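Local coordinates for acyl-CoA dehydrogenase family protein (Porphyromonas gingivalis, PDB 2OKU), which probably acts as an FAD-dependent acyl-CoA dehydrogenase, this chain being the all-helical C-terminal domain of the longer protein, at residues A[58-63]-A[114-119]; A[7-12]-A[47-52]; A[25-28]-A[34-37]. All coordinates share one frame; numbering follows the deposited sequence.

Contact 1: residues A[58-63]-A[114-119]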
ATOM      1  N   GLN A  58     -19.403 -15.777  18.366  1.00 30.59           N
ATOM      2  CA  GLN A  58     -19.173 -16.176  16.994  1.00 29.92           C
ATOM      3  C   GLN A  58     -19.854 -15.268  15.973  1.00 29.40           C
ATOM      4  O   GLN A  58     -19.286 -14.984  14.916  1.00 28.55           O
ATOM      5  CB  GLN A  58     -19.618 -17.620  16.747  1.00 31.18           C
ATOM      6  CG  GLN A  58     -19.236 -18.106  15.339  1.00 32.57           C
ATOM      7  CD  GLN A  58     -17.739 -17.941  15.045  1.00 37.93           C
ATOM      8  OE1 GLN A  58     -16.899 -18.490  15.769  1.00 42.11           O
ATOM      9  NE2 GLN A  58     -17.397 -17.162  13.991  1.00 39.39           N
ATOM     10  N   GLU A  59     -21.070 -14.817  16.276  1.00 28.25           N
ATOM     11  CA  GLU A  59     -21.764 -13.892  15.394  1.00 27.98           C
ATOM     12  C   GLU A  59     -21.007 -12.579  15.223  1.00 26.23           C
ATOM     13  O   GLU A  59     -20.911 -12.061  14.124  1.00 25.33           O
ATOM     14  CB  GLU A  59     -23.164 -13.578  15.919  1.00 29.05           C
ATOM     15  CG  GLU A  59     -24.092 -14.755  15.840  1.00 32.50           C
ATOM     16  CD  GLU A  59     -24.267 -15.263  14.425  1.00 36.41           C
ATOM     17  OE1 GLU A  59     -24.345 -14.437  13.490  1.00 39.13           O
ATOM     18  OE2 GLU A  59     -24.328 -16.499  14.248  1.00 41.85           O
ATOM     19  N   LEU A  60     -20.503 -12.052  16.329  1.00 25.53           N
ATOM     20  CA  LEU A  60     -19.707 -10.831  16.319  1.00 25.32           C
ATOM     21  C   LEU A  60     -18.453 -11.029  15.480  1.00 24.72           C
ATOM     22  O   LEU A  60     -18.114 -10.176  14.674  1.00 23.60           O
ATOM     23  CB  LEU A  60     -19.322 -10.411  17.735  1.00 25.23           C
ATOM     24  CG  LEU A  60     -18.564  -9.071  17.850  1.00 25.32           C
ATOM     25  CD1 LEU A  60     -19.422  -7.874  17.401  1.00 23.80           C
ATOM     26  CD2 LEU A  60     -18.104  -8.877  19.266  1.00 25.10           C
ATOM     27  N   LEU A  61     -17.765 -12.155  15.667  1.00 24.55           N
ATOM     28  CA  LEU A  61     -16.531 -12.406  14.905  1.00 24.67           C
ATOM     29  C   LEU A  61     -16.836 -12.453  13.432  1.00 23.78           C
ATOM     30  O   LEU A  61     -16.131 -11.893  12.643  1.00 23.64           O
ATOM     31  CB  LEU A  61     -15.851 -13.716  15.343  1.00 24.50           C
ATOM     32  CG  LEU A  61     -14.570 -14.107  14.592  1.00 25.85           C
ATOM     33  CD1 LEU A  61     -13.505 -12.990  14.697  1.00 25.47           C
ATOM     34  CD2 LEU A  61     -14.009 -15.436  15.130  1.00 25.99           C
ATOM     35  N   ASP A  62     -17.897 -13.156  13.052  1.00 24.06           N
ATOM     36  CA  ASP A  62     -18.291 -13.231  11.664  1.00 24.29           C
ATOM     37  C   ASP A  62     -18.617 -11.851  11.086  1.00 23.84           C
ATOM     38  O   ASP A  62     -18.262 -11.526   9.946  1.00 24.32           O
ATOM     39  CB  ASP A  62     -19.514 -14.148  11.532  1.00 25.47           C
ATOM     40  CG  ASP A  62     -19.200 -15.586  11.863  1.00 30.29           C
ATOM     41  OD1 ASP A  62     -17.999 -15.973  11.874  1.00 36.53           O
ATOM     42  OD2 ASP A  62     -20.159 -16.341  12.133  1.00 36.29           O
ATOM     43  N   PHE A  63     -19.306 -11.034  11.876  1.00 23.50           N
ATOM     44  CA  PHE A  63     -19.689  -9.674  11.444  1.00 22.57           C
ATOM     45  C   PHE A  63     -18.457  -8.756  11.242  1.00 21.70           C
ATOM     46  O   PHE A  63     -18.408  -7.953  10.307  1.00 21.90           O
ATOM     47  CB  PHE A  63     -20.638  -9.072  12.479  1.00 22.48           C
ATOM     48  CG  PHE A  63     -21.027  -7.677  12.188  1.00 22.78           C
ATOM     49  CD1 PHE A  63     -21.894  -7.383  11.138  1.00 23.13           C
ATOM     50  CD2 PHE A  63     -20.529  -6.634  12.968  1.00 23.03           C
ATOM     51  CE1 PHE A  63     -22.253  -6.054  10.865  1.00 24.88           C
ATOM     52  CE2 PHE A  63     -20.869  -5.309  12.701  1.00 23.36           C
ATOM     53  CZ  PHE A  63     -21.734  -5.011  11.655  1.00 23.98           C
ATOM     54  N   ARG A 114     -14.659  -1.044  18.327  1.00 21.83           N
ATOM     55  CA  ARG A 114     -14.695  -0.853  19.774  1.00 22.60           C
ATOM     56  C   ARG A 114     -15.990  -0.196  20.288  1.00 23.16           C
ATOM     57  O   ARG A 114     -16.379  -0.420  21.433  1.00 25.03           O
ATOM     58  CB  ARG A 114     -13.449  -0.083  20.225  1.00 22.61           C
ATOM     59  CG  ARG A 114     -12.185  -0.966  20.143  1.00 21.89           C
ATOM     60  CD  ARG A 114     -10.932  -0.222  20.597  1.00 23.10           C
ATOM     61  NE  ARG A 114      -9.745  -1.051  20.384  1.00 20.90           N
ATOM     62  CZ  ARG A 114      -9.317  -1.971  21.241  1.00 23.52           C
ATOM     63  NH1 ARG A 114      -9.955  -2.164  22.386  1.00 23.88           N
ATOM     64  NH2 ARG A 114      -8.227  -2.675  20.971  1.00 22.19           N
ATOM     65  N   ALA A 115     -16.641   0.597  19.451  1.00 24.15           N
ATOM     66  CA  ALA A 115     -17.905   1.256  19.816  1.00 24.38           C
ATOM     67  C   ALA A 115     -19.124   0.378  19.515  1.00 25.14           C
ATOM     68  O   ALA A 115     -20.230   0.668  19.953  1.00 24.34           O
ATOM     69  CB  ALA A 115     -18.030   2.576  19.124  1.00 24.31           C
ATOM     70  N   PHE A 116     -18.924  -0.698  18.766  1.00 25.32           N
ATOM     71  CA  PHE A 116     -20.041  -1.493  18.275  1.00 26.09           C
ATOM     72  C   PHE A 116     -20.681  -2.294  19.406  1.00 26.64           C
ATOM     73  O   PHE A 116     -20.002  -2.968  20.155  1.00 27.05           O
ATOM     74  CB  PHE A 116     -19.579  -2.423  17.143  1.00 24.89           C
ATOM     75  CG  PHE A 116     -20.692  -3.195  16.510  1.00 24.70           C
ATOM     76  CD1 PHE A 116     -21.542  -2.584  15.602  1.00 25.01           C
ATOM     77  CD2 PHE A 116     -20.909  -4.528  16.832  1.00 23.46           C
ATOM     78  CE1 PHE A 116     -22.610  -3.298  15.014  1.00 24.88           C
ATOM     79  CE2 PHE A 116     -21.967  -5.250  16.238  1.00 23.88           C
ATOM     80  CZ  PHE A 116     -22.812  -4.627  15.334  1.00 23.79           C
ATOM     81  N   ARG A 117     -21.996  -2.214  19.534  1.00 27.83           N
ATOM     82  CA  ARG A 117     -22.703  -3.001  20.550  1.00 28.72           C
ATOM     83  C   ARG A 117     -23.161  -4.323  19.925  1.00 28.51           C
ATOM     84  O   ARG A 117     -23.914  -4.307  18.950  1.00 27.67           O
ATOM     85  CB  ARG A 117     -23.903  -2.217  21.079  1.00 29.76           C
ATOM     86  CG  ARG A 117     -23.604  -0.765  21.519  1.00 31.56           C
ATOM     87  CD  ARG A 117     -24.813  -0.128  22.246  1.00 34.33           C
ATOM     88  NE  ARG A 117     -25.415  -1.090  23.182  1.00 40.47           N
ATOM     89  CZ  ARG A 117     -26.559  -1.760  22.991  1.00 42.51           C
ATOM     90  NH1 ARG A 117     -27.305  -1.568  21.893  1.00 44.03           N
ATOM     91  NH2 ARG A 117     -26.973  -2.622  23.920  1.00 41.82           N
ATOM     92  N   PRO A 118     -22.699  -5.472  20.455  1.00 28.53           N
ATOM     93  CA  PRO A 118     -23.036  -6.800  19.921  1.00 28.63           C
ATOM     94  C   PRO A 118     -24.547  -7.089  19.839  1.00 28.63           C
ATOM     95  O   PRO A 118     -24.990  -7.818  18.947  1.00 27.43           O
ATOM     96  CB  PRO A 118     -22.355  -7.739  20.906  1.00 29.12           C
ATOM     97  CG  PRO A 118     -21.172  -6.957  21.346  1.00 29.83           C
ATOM     98  CD  PRO A 118     -21.736  -5.593  21.564  1.00 29.36           C
ATOM     99  N   GLU A 119     -25.302  -6.461  20.737  1.00 28.58           N
ATOM    100  CA  GLU A 119     -26.768  -6.488  20.747  1.00 29.28           C
ATOM    101  C   GLU A 119     -27.409  -5.982  19.438  1.00 28.57           C
ATOM    102  O   GLU A 119     -28.595  -6.235  19.177  1.00 28.03           O
ATOM    103  CB  GLU A 119     -27.297  -5.646  21.932  1.00 29.91           C
ATOM    104  CG  GLU A 119     -26.817  -6.108  23.329  1.00 33.37           C
ATOM    105  CD  GLU A 119     -25.301  -5.917  23.570  1.00 38.66           C
ATOM    106  OE1 GLU A 119     -24.737  -4.898  23.103  1.00 38.83           O
ATOM    107  OE2 GLU A 119     -24.674  -6.805  24.214  1.00 44.29           O
TER
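Phe63 and Phe116 form an offset stack, with ring centroids 4.7 Å apart and planes inclined by 24°. The two rings arrive from opposite directions, and their overlap is partial: CE2 of Phe63 sits over one face of the Phe116 ring, displaced toward its rim, and comes to 3.3 Å from CZ of Phe116. With CG anti to the backbone N (chi1 177°), the Phe63 ring is directed toward 114-119.

The aliphatic contacts belong to Leu60, one turn earlier on the same helical face. Its two methyls divide the work. CD1 meets the edge of the Phe116 ring, near the ring plane, 3.7 Å from Phe116 CD2, while CD2 reaches the proline ring, 4.2 Å from Pro118 CG. Phe116 is therefore touched on a face by one residue and at the edge by another. No hydrogen bond crosses between the segments, and the charged pair of Arg117 and Glu119 stays within 114-119, with the carboxylate oxygen above the guanidinium face.

Phe116 and Pro118 belong to the chain that follows helix 92-115, Pro118 in a 3-10 segment, and this chain lies against the first two turns of helix 58-87. Leu121 adds to both phenylalanines and Gln55 to Leu60 and Pro118, while Leu61 turns to Val52 of helix 32-53 and Val3 of helix 2-5.

Contact 2: residues A[7-12]-A[47-52]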
ATOM      1  N   ARG A   7      -8.868 -17.693   9.661  1.00 23.64           N
ATOM      2  CA  ARG A   7      -8.205 -18.288  10.820  1.00 23.91           C
ATOM      3  C   ARG A   7      -6.758 -17.800  11.012  1.00 21.85           C
ATOM      4  O   ARG A   7      -6.266 -17.632  12.139  1.00 20.83           O
ATOM      5  CB  ARG A   7      -8.236 -19.805  10.689  1.00 24.37           C
ATOM      6  CG  ARG A   7      -8.341 -20.470  11.959  1.00 28.13           C
ATOM      7  CD  ARG A   7      -8.185 -21.973  11.802  1.00 29.24           C
ATOM      8  NE  ARG A   7      -7.921 -22.605  13.087  1.00 30.71           N
ATOM      9  CZ  ARG A   7      -8.868 -23.116  13.874  1.00 34.32           C
ATOM     10  NH1 ARG A   7     -10.152 -23.095  13.508  1.00 35.30           N
ATOM     11  NH2 ARG A   7      -8.533 -23.682  15.028  1.00 36.12           N
ATOM     12  N   HIS A   8      -6.065 -17.582   9.898  1.00 20.58           N
ATOM     13  CA  HIS A   8      -4.674 -17.100   9.919  1.00 20.79           C
ATOM     14  C   HIS A   8      -4.596 -15.636  10.411  1.00 20.72           C
ATOM     15  O   HIS A   8      -3.632 -15.236  11.067  1.00 19.33           O
ATOM     16  CB  HIS A   8      -4.020 -17.294   8.535  1.00 20.78           C
ATOM     17  CG  HIS A   8      -4.641 -16.467   7.441  1.00 19.81           C
ATOM     18  ND1 HIS A   8      -5.994 -16.467   7.179  1.00 20.21           N
ATOM     19  CD2 HIS A   8      -4.076 -15.644   6.522  1.00 21.15           C
ATOM     20  CE1 HIS A   8      -6.236 -15.659   6.156  1.00 23.56           C
ATOM     21  NE2 HIS A   8      -5.091 -15.138   5.746  1.00 19.37           N
ATOM     22  N   ILE A   9      -5.651 -14.863  10.152  1.00 20.99           N
ATOM     23  CA  ILE A   9      -5.800 -13.493  10.669  1.00 21.12           C
ATOM     24  C   ILE A   9      -6.051 -13.458  12.181  1.00 21.36           C
ATOM     25  O   ILE A   9      -5.338 -12.754  12.923  1.00 22.41           O
ATOM     26  CB  ILE A   9      -6.966 -12.737   9.937  1.00 21.74           C
ATOM     27  CG1 ILE A   9      -6.730 -12.733   8.424  1.00 21.59           C
ATOM     28  CG2 ILE A   9      -7.223 -11.317  10.579  1.00 21.59           C
ATOM     29  CD1 ILE A   9      -5.450 -12.044   7.942  1.00 23.14           C
ATOM     30  N   THR A  10      -7.022 -14.224  12.659  1.00 21.72           N
ATOM     31  CA  THR A  10      -7.296 -14.250  14.075  1.00 22.16           C
ATOM     32  C   THR A  10      -6.120 -14.822  14.854  1.00 22.23           C
ATOM     33  O   THR A  10      -5.813 -14.347  15.951  1.00 23.21           O
ATOM     34  CB  THR A  10      -8.610 -14.977  14.400  1.00 23.40           C
ATOM     35  OG1 THR A  10      -8.623 -16.269  13.800  1.00 22.93           O
ATOM     36  CG2 THR A  10      -9.781 -14.158  13.865  1.00 25.19           C
ATOM     37  N   THR A  11      -5.429 -15.810  14.276  1.00 20.86           N
ATOM     38  CA  THR A  11      -4.270 -16.395  14.946  1.00 21.30           C
ATOM     39  C   THR A  11      -3.056 -15.466  14.931  1.00 20.88           C
ATOM     40  O   THR A  11      -2.260 -15.446  15.888  1.00 22.22           O
ATOM     41  CB  THR A  11      -3.931 -17.803  14.408  1.00 21.28           C
ATOM     42  OG1 THR A  11      -4.970 -18.693  14.811  1.00 22.36           O
ATOM     43  CG2 THR A  11      -2.598 -18.323  14.990  1.00 21.20           C
ATOM     44  N   GLY A  12      -2.930 -14.665  13.888  1.00 19.56           N
ATOM     45  CA  GLY A  12      -1.877 -13.685  13.789  1.00 19.31           C
ATOM     46  C   GLY A  12      -0.635 -14.160  13.055  1.00 19.06           C
ATOM     47  O   GLY A  12       0.482 -13.829  13.442  1.00 19.50           O
ATOM     48  N   ALA A  47      -4.326  -6.157  18.979  1.00 20.66           N
ATOM     49  CA  ALA A  47      -5.160  -5.780  20.126  1.00 20.81           C
ATOM     50  C   ALA A  47      -6.629  -5.770  19.731  1.00 20.45           C
ATOM     51  O   ALA A  47      -7.466  -6.232  20.488  1.00 21.10           O
ATOM     52  CB  ALA A  47      -4.751  -4.425  20.690  1.00 20.93           C
ATOM     53  N   LEU A  48      -6.944  -5.262  18.546  1.00 20.10           N
ATOM     54  CA  LEU A  48      -8.353  -5.210  18.086  1.00 20.34           C
ATOM     55  C   LEU A  48      -8.910  -6.615  17.821  1.00 20.36           C
ATOM     56  O   LEU A  48     -10.043  -6.915  18.168  1.00 19.94           O
ATOM     57  CB  LEU A  48      -8.510  -4.340  16.836  1.00 20.12           C
ATOM     58  CG  LEU A  48      -9.967  -4.064  16.452  1.00 20.31           C
ATOM     59  CD1 LEU A  48     -10.646  -3.181  17.529  1.00 18.57           C
ATOM     60  CD2 LEU A  48     -10.060  -3.406  15.055  1.00 20.90           C
ATOM     61  N   ILE A  49      -8.084  -7.482  17.230  1.00 20.75           N
ATOM     62  CA  ILE A  49      -8.478  -8.879  17.046  1.00 21.23           C
ATOM     63  C   ILE A  49      -8.808  -9.512  18.396  1.00 21.50           C
ATOM     64  O   ILE A  49      -9.854 -10.155  18.509  1.00 21.94           O
ATOM     65  CB  ILE A  49      -7.378  -9.686  16.317  1.00 20.73           C
ATOM     66  CG1 ILE A  49      -7.296  -9.183  14.873  1.00 21.42           C
ATOM     67  CG2 ILE A  49      -7.661 -11.225  16.398  1.00 20.39           C
ATOM     68  CD1 ILE A  49      -6.004  -9.577  14.089  1.00 21.21           C
ATOM     69  N   ALA A  50      -7.935  -9.312  19.398  1.00 21.67           N
ATOM     70  CA  ALA A  50      -8.161  -9.801  20.781  1.00 22.24           C
ATOM     71  C   ALA A  50      -9.436  -9.237  21.389  1.00 22.18           C
ATOM     72  O   ALA A  50     -10.189  -9.967  22.046  1.00 22.73           O
ATOM     73  CB  ALA A  50      -6.966  -9.486  21.688  1.00 21.43           C
ATOM     74  N   PHE A  51      -9.664  -7.945  21.194  1.00 22.14           N
ATOM     75  CA  PHE A  51     -10.891  -7.294  21.666  1.00 23.39           C
ATOM     76  C   PHE A  51     -12.143  -8.047  21.193  1.00 23.92           C
ATOM     77  O   PHE A  51     -13.085  -8.254  21.974  1.00 24.69           O
ATOM     78  CB  PHE A  51     -10.931  -5.815  21.253  1.00 23.58           C
ATOM     79  CG  PHE A  51     -12.250  -5.151  21.507  1.00 22.96           C
ATOM     80  CD1 PHE A  51     -12.527  -4.592  22.746  1.00 25.53           C
ATOM     81  CD2 PHE A  51     -13.223  -5.115  20.528  1.00 23.43           C
ATOM     82  CE1 PHE A  51     -13.771  -3.983  23.001  1.00 26.08           C
ATOM     83  CE2 PHE A  51     -14.449  -4.514  20.760  1.00 24.89           C
ATOM     84  CZ  PHE A  51     -14.730  -3.945  21.988  1.00 25.90           C
ATOM     85  N   VAL A  52     -12.148  -8.458  19.932  1.00 23.66           N
ATOM     86  CA  VAL A  52     -13.288  -9.178  19.337  1.00 24.31           C
ATOM     87  C   VAL A  52     -13.322 -10.665  19.751  1.00 25.26           C
ATOM     88  O   VAL A  52     -14.354 -11.151  20.247  1.00 26.48           O
ATOM     89  CB  VAL A  52     -13.297  -9.077  17.782  1.00 23.44           C
ATOM     90  CG1 VAL A  52     -14.422  -9.938  17.180  1.00 22.57           C
ATOM     91  CG2 VAL A  52     -13.432  -7.603  17.309  1.00 19.59           C
TER
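Ile9, which meets Ile49 across the contact, also lays its CG1 over one face of the neighbouring His8 imidazole, 3.7 Å above the plane and shifted toward the rim. That ring does not touch 47-52. Its NE2 is instead hydrogen-bonded to Asp88 of the second subunit, and Ser90 of that subunit packs on it, so His8 takes part in the contact between the subunits.

The contact itself is aliphatic and involves backbone as much as side chain. Both branches of Ile49 reach over to helix 7-11. CD1 approaches the carbonyl of Ile9 (Ile49 CD1 to Ile9 O 3.4 Å) and also meets the branch methyl Ile9 CG2 at 4.1 Å, the two side chains crossing at about a right angle. The other branch, Ile49 CG2, lies beside the next residue, 3.7 Å from Thr10 O and 3.8 Å from Thr10 CA. The near-extended chi2 of Ile49 (164°) directs CD1 toward Ile9. With CA atoms of Thr10 and Ile49 only 6.3 Å apart, the backbones lie close at this point.

Gly12 ends the helix in a Schellman motif: its positive phi (93°) turns the chain, Thr13 N pairs with His8 O and Gly12 N with Ile9 O. Gly12 N also bonds to His8 O, at 3.0 Å. The same glycine is the N-cap of helix 13-22, so 7-11 and 13-22 meet at a kink.

Helix 58-87 closes one side, where Thr72 touches both isoleucines and Val69 adds to Ile9. On the 47-52 side, Leu48 and Val52 face helix 92-115 through Asp110, Val113 and Arg114.

Contact 3: residues A[25-28]-A[34-37]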
ATOM      1  N   THR A  25      14.384  -6.064   9.758  1.00 25.05           N
ATOM      2  CA  THR A  25      15.076  -5.427   8.672  1.00 26.02           C
ATOM      3  C   THR A  25      15.850  -4.251   9.214  1.00 26.54           C
ATOM      4  O   THR A  25      15.293  -3.416   9.929  1.00 26.11           O
ATOM      5  CB  THR A  25      14.108  -4.872   7.626  1.00 26.19           C
ATOM      6  OG1 THR A  25      13.161  -5.881   7.296  1.00 29.27           O
ATOM      7  CG2 THR A  25      14.844  -4.411   6.368  1.00 25.78           C
ATOM      8  N   GLU A  26      17.128  -4.197   8.867  1.00 27.36           N
ATOM      9  CA  GLU A  26      17.987  -3.086   9.266  1.00 28.20           C
ATOM     10  C   GLU A  26      17.665  -1.936   8.335  1.00 27.16           C
ATOM     11  O   GLU A  26      17.768  -2.092   7.120  1.00 27.40           O
ATOM     12  CB  GLU A  26      19.461  -3.509   9.138  1.00 28.66           C
ATOM     13  CG  GLU A  26      20.462  -2.382   9.334  1.00 30.31           C
ATOM     14  CD  GLU A  26      21.926  -2.833   9.305  1.00 33.45           C
ATOM     15  OE1 GLU A  26      22.370  -3.434   8.286  1.00 40.73           O
ATOM     16  OE2 GLU A  26      22.643  -2.550  10.299  1.00 41.51           O
ATOM     17  N   VAL A  27      17.225  -0.798   8.876  1.00 26.17           N
ATOM     18  CA  VAL A  27      16.905   0.352   8.040  1.00 25.76           C
ATOM     19  C   VAL A  27      17.769   1.554   8.456  1.00 25.69           C
ATOM     20  O   VAL A  27      18.281   1.617   9.572  1.00 25.15           O
ATOM     21  CB  VAL A  27      15.381   0.708   8.063  1.00 26.12           C
ATOM     22  CG1 VAL A  27      14.569  -0.489   7.637  1.00 24.07           C
ATOM     23  CG2 VAL A  27      14.940   1.209   9.437  1.00 25.45           C
ATOM     24  N   LYS A  28      17.923   2.495   7.552  1.00 25.74           N
ATOM     25  CA  LYS A  28      18.639   3.724   7.858  1.00 26.72           C
ATOM     26  C   LYS A  28      17.784   4.582   8.796  1.00 25.87           C
ATOM     27  O   LYS A  28      16.572   4.379   8.861  1.00 24.38           O
ATOM     28  CB  LYS A  28      18.943   4.472   6.578  1.00 26.91           C
ATOM     29  CG  LYS A  28      20.075   3.808   5.769  1.00 30.14           C
ATOM     30  CD  LYS A  28      20.448   4.607   4.531  1.00 30.50           C
ATOM     31  CE  LYS A  28      20.985   6.017   4.900  1.00 34.32           C
ATOM     32  NZ  LYS A  28      21.861   6.633   3.838  1.00 36.13           N
HETATM   33  N   MSE A  34       9.238   5.322  10.450  1.00 22.92           N
HETATM   34  CA  MSE A  34       8.230   4.533   9.787  1.00 24.14           C
HETATM   35  C   MSE A  34       8.198   3.112  10.337  1.00 22.08           C
HETATM   36  O   MSE A  34       7.124   2.576  10.565  1.00 20.14           O
HETATM   37  CB  MSE A  34       8.403   4.490   8.267  1.00 23.83           C
HETATM   38  CG  MSE A  34       7.306   3.675   7.602  1.00 24.61           C
HETATM   39 SE   MSE A  34       7.382   3.896   5.628  1.00 37.23          SE
HETATM   40  CE  MSE A  34       5.668   2.969   5.213  1.00 26.65           C
ATOM     41  N   LYS A  35       9.367   2.516  10.564  1.00 22.01           N
ATOM     42  CA  LYS A  35       9.436   1.179  11.139  1.00 22.48           C
ATOM     43  C   LYS A  35       8.732   1.107  12.519  1.00 21.99           C
ATOM     44  O   LYS A  35       7.966   0.169  12.801  1.00 20.80           O
ATOM     45  CB  LYS A  35      10.894   0.729  11.219  1.00 22.82           C
ATOM     46  CG  LYS A  35      11.095  -0.626  11.791  1.00 23.99           C
ATOM     47  CD  LYS A  35      12.550  -1.061  11.596  1.00 23.94           C
ATOM     48  CE  LYS A  35      12.814  -2.334  12.246  1.00 25.27           C
ATOM     49  NZ  LYS A  35      14.270  -2.653  12.284  1.00 22.55           N
ATOM     50  N   GLU A  36       8.965   2.112  13.359  1.00 21.05           N
ATOM     51  CA  GLU A  36       8.347   2.183  14.671  1.00 21.50           C
ATOM     52  C   GLU A  36       6.829   2.419  14.580  1.00 20.58           C
ATOM     53  O   GLU A  36       6.064   1.814  15.336  1.00 19.98           O
ATOM     54  CB  GLU A  36       9.029   3.257  15.531  1.00 21.71           C
ATOM     55  CG  GLU A  36      10.474   2.857  15.862  1.00 22.34           C
ATOM     56  CD  GLU A  36      11.313   3.956  16.523  1.00 25.07           C
ATOM     57  OE1 GLU A  36      10.806   5.084  16.725  1.00 29.20           O
ATOM     58  OE2 GLU A  36      12.497   3.671  16.829  1.00 26.72           O
ATOM     59  N   ALA A  37       6.400   3.264  13.653  1.00 20.21           N
ATOM     60  CA  ALA A  37       4.952   3.483  13.431  1.00 20.02           C
ATOM     61  C   ALA A  37       4.249   2.194  12.977  1.00 19.68           C
ATOM     62  O   ALA A  37       3.146   1.885  13.424  1.00 19.15           O
ATOM     63  CB  ALA A  37       4.732   4.585  12.402  1.00 20.27           C
TER
HETATM   64  O   HOH W   1      16.241  -0.636  11.991  1.00 47.17           O
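Lys35 lays its aliphatic chain across Val27, with Lys35 CD 3.9 Å from Val27 CG2, the two side chains crossing at a slant. Beyond this methyl the lysine continues fully extended, with all four torsions near 180°, and its ammonium group arrives at the loop backbone. There NZ donates a hydrogen bond to the carbonyl of Thr25 (Lys35 NZ to Thr25 O 2.7 Å). The C=O...N angle is 151°, and the donor lies tilted from the carbonyl plane. A water accepts a second hydrogen bond from Lys35 NZ at 2.8 Å and a longer one from Val27 N at 3.3 Å, bridging lysine and loop.

The fold here is an up-down helical bundle, as in the C-terminal domain of acyl-CoA dehydrogenases, and 25-28 lies in the connection between antiparallel helices 13-22 and 32-53. Lys35, in the first turn of helix 32-53, ties the connection to the start of the helix that follows it. Thr25 OG1 is engaged elsewhere, bonded to Tyr22 O at the end of helix 13-22, and Lys35 O receives Gln23 NE2. From helix 58-87, Met82 touches both Val27 and Lys35, while Leu83 and Asn86 lie against Thr25.

Overall arrangement
The three contacts sample an elongated helical bundle along its length. Contacts 1 and 2 lie on the same side of the chain's centre, their own centres 13 Å apart, and they touch: Arg114 packs on Ala47, Leu48 and Phe51, and Leu61 on Val52. Contact 3 is on the opposite side, with its centre 34 Å from that of contact 1 and 24 Å from that of contact 2. It nevertheless shares helix 32-53 with contact 2 and is nested in the loop that contact 2 closes. Contact 2 alone reaches the second subunit, through His8. This isolated C-terminal domain contains no bound flavin, so no contact can be related to an active site.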